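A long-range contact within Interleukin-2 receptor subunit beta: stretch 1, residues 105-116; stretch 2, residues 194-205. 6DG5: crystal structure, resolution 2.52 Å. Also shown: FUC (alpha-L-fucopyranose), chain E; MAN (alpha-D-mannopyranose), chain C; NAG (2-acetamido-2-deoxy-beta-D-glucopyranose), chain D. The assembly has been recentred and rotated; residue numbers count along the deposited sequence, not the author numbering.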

# COMPACT_ATOMS: atom_id res chain seq x y z
N LEU B 105 -10.37 -12.68 2.50
CA LEU B 105 -8.93 -12.91 2.49
C LEU B 105 -8.50 -13.63 3.76
O LEU B 105 -8.85 -13.21 4.87
CB LEU B 105 -8.18 -11.58 2.35
CG LEU B 105 -8.15 -10.95 0.97
CD1 LEU B 105 -7.41 -9.62 1.02
CD2 LEU B 105 -7.49 -11.88 -0.03
N ARG B 106 -7.72 -14.70 3.59
CA ARG B 106 -7.11 -15.42 4.71
C ARG B 106 -5.72 -15.83 4.26
O ARG B 106 -5.55 -16.86 3.60
CB ARG B 106 -7.95 -16.62 5.14
CG ARG B 106 -7.81 -16.96 6.61
CD ARG B 106 -7.31 -18.38 6.83
NE ARG B 106 -8.39 -19.30 7.19
CZ ARG B 106 -8.85 -20.26 6.40
NH1 ARG B 106 -9.83 -21.05 6.82
NH2 ARG B 106 -8.32 -20.45 5.20
N LEU B 107 -4.72 -15.02 4.62
CA LEU B 107 -3.37 -15.20 4.11
C LEU B 107 -2.73 -16.47 4.65
O LEU B 107 -3.23 -17.11 5.58
CB LEU B 107 -2.51 -13.98 4.46
CG LEU B 107 -2.79 -12.71 3.66
CD1 LEU B 107 -2.41 -11.47 4.46
CD2 LEU B 107 -2.03 -12.75 2.35
N VAL B 108 -1.60 -16.84 4.06
CA VAL B 108 -0.83 -18.00 4.49
C VAL B 108 -0.09 -17.66 5.77
O VAL B 108 0.45 -16.56 5.92
CB VAL B 108 0.13 -18.45 3.37
CG1 VAL B 108 1.15 -19.45 3.90
CG2 VAL B 108 -0.66 -19.06 2.22
N ALA B 109 -0.07 -18.61 6.70
CA ALA B 109 0.53 -18.39 8.01
C ALA B 109 2.00 -18.00 7.87
O ALA B 109 2.68 -18.43 6.93
CB ALA B 109 0.40 -19.64 8.87
N PRO B 110 2.52 -17.18 8.79
CA PRO B 110 3.94 -16.82 8.74
C PRO B 110 4.81 -18.04 8.97
O PRO B 110 4.44 -18.98 9.68
CB PRO B 110 4.09 -15.80 9.87
CG PRO B 110 2.71 -15.28 10.11
CD PRO B 110 1.80 -16.44 9.84
N HIS B 111 5.99 -18.03 8.35
CA HIS B 111 6.93 -19.14 8.43
C HIS B 111 8.32 -18.60 8.73
O HIS B 111 8.51 -17.39 8.93
CB HIS B 111 6.92 -19.96 7.13
CG HIS B 111 7.26 -19.16 5.91
ND1 HIS B 111 8.55 -18.93 5.50
CD2 HIS B 111 6.46 -18.52 5.02
CE1 HIS B 111 8.54 -18.20 4.40
NE2 HIS B 111 7.28 -17.94 4.09
N SER B 112 9.29 -19.51 8.79
CA SER B 112 10.69 -19.17 9.01
C SER B 112 10.89 -18.38 10.30
O SER B 112 11.68 -17.44 10.36
CB SER B 112 11.27 -18.40 7.82
OG SER B 112 11.38 -19.23 6.67
N LEU B 113 10.18 -18.78 11.35
CA LEU B 113 10.38 -18.16 12.66
C LEU B 113 11.73 -18.58 13.22
O LEU B 113 12.09 -19.77 13.19
CB LEU B 113 9.26 -18.56 13.62
CG LEU B 113 8.15 -17.53 13.85
CD1 LEU B 113 7.10 -17.63 12.76
CD2 LEU B 113 7.53 -17.71 15.22
N GLN B 114 12.49 -17.62 13.72
CA GLN B 114 13.78 -17.92 14.32
C GLN B 114 14.19 -16.78 15.24
O GLN B 114 13.67 -15.66 15.15
CB GLN B 114 14.86 -18.15 13.25
CG GLN B 114 15.26 -16.91 12.49
CD GLN B 114 16.51 -17.14 11.66
OE1 GLN B 114 17.29 -18.05 11.94
NE2 GLN B 114 16.71 -16.31 10.64
N VAL B 115 15.14 -17.08 16.12
CA VAL B 115 15.66 -16.12 17.08
C VAL B 115 16.99 -15.60 16.56
O VAL B 115 17.93 -16.37 16.34
CB VAL B 115 15.83 -16.76 18.47
CG1 VAL B 115 16.41 -15.75 19.44
CG2 VAL B 115 14.50 -17.29 18.97
N LEU B 116 17.08 -14.28 16.38
CA LEU B 116 18.33 -13.66 15.94
C LEU B 116 19.22 -13.29 17.12
O LEU B 116 20.44 -13.46 17.05
CB LEU B 116 18.04 -12.42 15.09
CG LEU B 116 17.42 -12.66 13.72
CD1 LEU B 116 17.34 -11.36 12.93
CD2 LEU B 116 18.21 -13.71 12.95
N THR B 194 -10.22 -12.17 7.31
CA THR B 194 -9.96 -12.77 8.61
C THR B 194 -8.47 -12.99 8.82
O THR B 194 -7.66 -12.87 7.89
CB THR B 194 -10.72 -14.09 8.75
OG1 THR B 194 -10.41 -14.94 7.64
CG2 THR B 194 -12.22 -13.84 8.79
N TRP B 195 -8.12 -13.32 10.06
CA TRP B 195 -6.72 -13.54 10.41
C TRP B 195 -6.20 -14.84 9.79
O TRP B 195 -6.95 -15.79 9.57
CB TRP B 195 -6.55 -13.60 11.92
CG TRP B 195 -6.42 -12.26 12.58
CD1 TRP B 195 -7.39 -11.58 13.26
CD2 TRP B 195 -5.26 -11.43 12.61
NE1 TRP B 195 -6.90 -10.39 13.72
CE2 TRP B 195 -5.59 -10.27 13.33
CE3 TRP B 195 -3.96 -11.56 12.10
CZ2 TRP B 195 -4.67 -9.24 13.55
CZ3 TRP B 195 -3.06 -10.54 12.32
CH2 TRP B 195 -3.42 -9.40 13.04
N SER B 196 -4.90 -14.86 9.52
CA SER B 196 -4.25 -16.07 9.06
C SER B 196 -4.03 -17.02 10.24
O SER B 196 -4.00 -16.59 11.39
CB SER B 196 -2.90 -15.74 8.42
OG SER B 196 -1.91 -15.51 9.40
N PRO B 197 -3.89 -18.31 9.97
CA PRO B 197 -3.62 -19.26 11.06
C PRO B 197 -2.30 -18.95 11.74
O PRO B 197 -1.41 -18.30 11.18
CB PRO B 197 -3.57 -20.62 10.35
CG PRO B 197 -4.37 -20.42 9.12
CD PRO B 197 -4.11 -19.00 8.69
N TRP B 198 -2.19 -19.40 12.99
CA TRP B 198 -0.97 -19.17 13.75
C TRP B 198 0.20 -19.91 13.14
O TRP B 198 0.05 -21.02 12.61
CB TRP B 198 -1.17 -19.60 15.20
CG TRP B 198 -2.10 -18.72 15.97
CD1 TRP B 198 -3.39 -18.99 16.32
CD2 TRP B 198 -1.80 -17.42 16.49
NE1 TRP B 198 -3.91 -17.93 17.03
CE2 TRP B 198 -2.96 -16.96 17.15
CE3 TRP B 198 -0.67 -16.59 16.47
CZ2 TRP B 198 -3.02 -15.72 17.78
CZ3 TRP B 198 -0.73 -15.36 17.09
CH2 TRP B 198 -1.90 -14.93 17.73
N SER B 199 1.37 -19.30 13.21
CA SER B 199 2.58 -19.91 12.68
C SER B 199 2.96 -21.14 13.50
O SER B 199 2.49 -21.33 14.63
CB SER B 199 3.73 -18.91 12.69
OG SER B 199 4.05 -18.51 14.01
N GLN B 200 3.82 -21.97 12.92
CA GLN B 200 4.38 -23.09 13.67
C GLN B 200 5.11 -22.55 14.89
O GLN B 200 6.02 -21.72 14.73
CB GLN B 200 5.33 -23.92 12.81
CG GLN B 200 4.67 -25.10 12.11
CD GLN B 200 5.67 -26.02 11.45
OE1 GLN B 200 6.71 -26.36 12.03
NE2 GLN B 200 5.38 -26.43 10.22
N PRO B 201 4.74 -22.96 16.10
CA PRO B 201 5.31 -22.34 17.30
C PRO B 201 6.82 -22.50 17.38
O PRO B 201 7.38 -23.51 16.96
CB PRO B 201 4.60 -23.08 18.45
CG PRO B 201 4.07 -24.34 17.84
CD PRO B 201 3.75 -24.00 16.42
N LEU B 202 7.46 -21.47 17.91
CA LEU B 202 8.91 -21.42 18.08
C LEU B 202 9.22 -21.47 19.57
O LEU B 202 8.82 -20.57 20.32
CB LEU B 202 9.49 -20.16 17.45
CG LEU B 202 10.97 -19.87 17.71
CD1 LEU B 202 11.85 -20.69 16.78
CD2 LEU B 202 11.26 -18.39 17.57
N THR B 203 9.94 -22.50 20.00
CA THR B 203 10.28 -22.70 21.40
C THR B 203 11.71 -22.23 21.65
O THR B 203 12.64 -22.68 20.98
CB THR B 203 10.12 -24.16 21.80
OG1 THR B 203 8.90 -24.68 21.25
CG2 THR B 203 10.09 -24.30 23.31
N PHE B 204 11.88 -21.33 22.62
CA PHE B 204 13.18 -20.78 22.95
C PHE B 204 13.30 -20.61 24.46
O PHE B 204 12.30 -20.43 25.16
CB PHE B 204 13.43 -19.44 22.24
CG PHE B 204 12.45 -18.36 22.61
CD1 PHE B 204 11.22 -18.27 21.97
CD2 PHE B 204 12.76 -17.43 23.58
CE1 PHE B 204 10.32 -17.28 22.31
CE2 PHE B 204 11.87 -16.43 23.93
CZ PHE B 204 10.64 -16.35 23.28
N ARG B 205 14.54 -20.66 24.95
CA ARG B 205 14.83 -20.53 26.37
C ARG B 205 15.86 -19.43 26.58
O ARG B 205 16.87 -19.37 25.86
CB ARG B 205 15.33 -21.85 26.96
CG ARG B 205 15.60 -21.81 28.45
CD ARG B 205 16.05 -23.17 28.97
NE ARG B 205 16.37 -23.13 30.40
CZ ARG B 205 15.50 -23.40 31.37
NH1 ARG B 205 14.25 -23.73 31.07
NH2 ARG B 205 15.88 -23.33 32.64
C1 FUC E . -5.40 -22.49 3.46
C2 FUC E . -5.24 -20.96 3.26
C3 FUC E . -4.95 -20.24 4.58
C4 FUC E . -4.42 -21.20 5.67
C5 FUC E . -5.42 -22.36 5.89
C6 FUC E . -4.78 -23.60 6.51
O2 FUC E . -6.37 -20.38 2.62
O3 FUC E . -3.98 -19.23 4.37
O4 FUC E . -3.12 -21.70 5.34
O5 FUC E . -6.07 -22.78 4.67
C1 MAN C . 0.63 -27.17 12.38
C2 MAN C . 0.76 -26.86 13.90
C3 MAN C . -0.10 -25.65 14.26
C4 MAN C . 0.22 -24.45 13.36
C5 MAN C . 0.05 -24.84 11.88
C6 MAN C . 0.48 -23.73 10.94
O2 MAN C . 2.10 -26.48 14.24
O3 MAN C . 0.04 -25.29 15.63
O4 MAN C . -0.65 -23.37 13.66
O5 MAN C . 0.86 -26.01 11.58
O6 MAN C . 0.11 -24.09 9.61
C1 NAG D . 15.42 -7.31 15.44
C2 NAG D . 15.97 -5.89 15.56
C3 NAG D . 15.64 -5.06 14.31
C4 NAG D . 16.05 -5.80 13.04
C5 NAG D . 15.48 -7.22 13.05
C6 NAG D . 15.94 -8.06 11.88
C7 NAG D . 16.13 -4.32 17.45
C8 NAG D . 15.43 -3.75 18.65
N2 NAG D . 15.45 -5.23 16.75
O3 NAG D . 16.31 -3.81 14.39
O4 NAG D . 15.54 -5.12 11.90
O5 NAG D . 15.90 -7.90 14.24
O6 NAG D . 17.35 -8.21 11.87
O7 NAG D . 17.26 -3.97 17.13
O HOH W 1 -4.84 -12.90 6.79

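The contact opens with its one direct hydrogen bond between the stretches: T194 N donates to L105 O at 3.0 Å. A water extends this polar start, accepting from L107 N and donating to T194 O, each at 3.0 Å, so backbone groups too far apart to pair are still satisfied. R106, its CB sideways, brings CG 3.3 Å from W195 O, while W195 CA-to-CB points away. From here the rule is small residues and close backbones. S196 CB packs 3.2 Å from L107 O, and the CA atoms of these two residues are only 5.1 Å apart. P197 adds a rigid apolar surface: its CD lies 3.8 Å from R106 CD, its CB 4.3 Å from A109 CB. The methyl of A109 also reaches P197 O, CB to O 3.2 Å. W198 CA-to-CB points away, and its O accepts a hydrogen bond from mannose O4 at 2.7 Å. S199, buried, points its CB toward stretch 1, 3.1 Å from P110 O, with OG 3.4 Å from L113 CD1.

Beyond P201 the strands run nearly parallel, 7.8 Å apart at closest, and larger side chains fill the gap by alternation. L202 and F204 point CA-to-CB toward stretch 1, apolar on apolar: L202 CB meets L113 CD2 at 3.8 Å, L202 CD2 and F204 CB meet V115 CG2 at 3.7 and 4.1 Å. Exposed T203 points away.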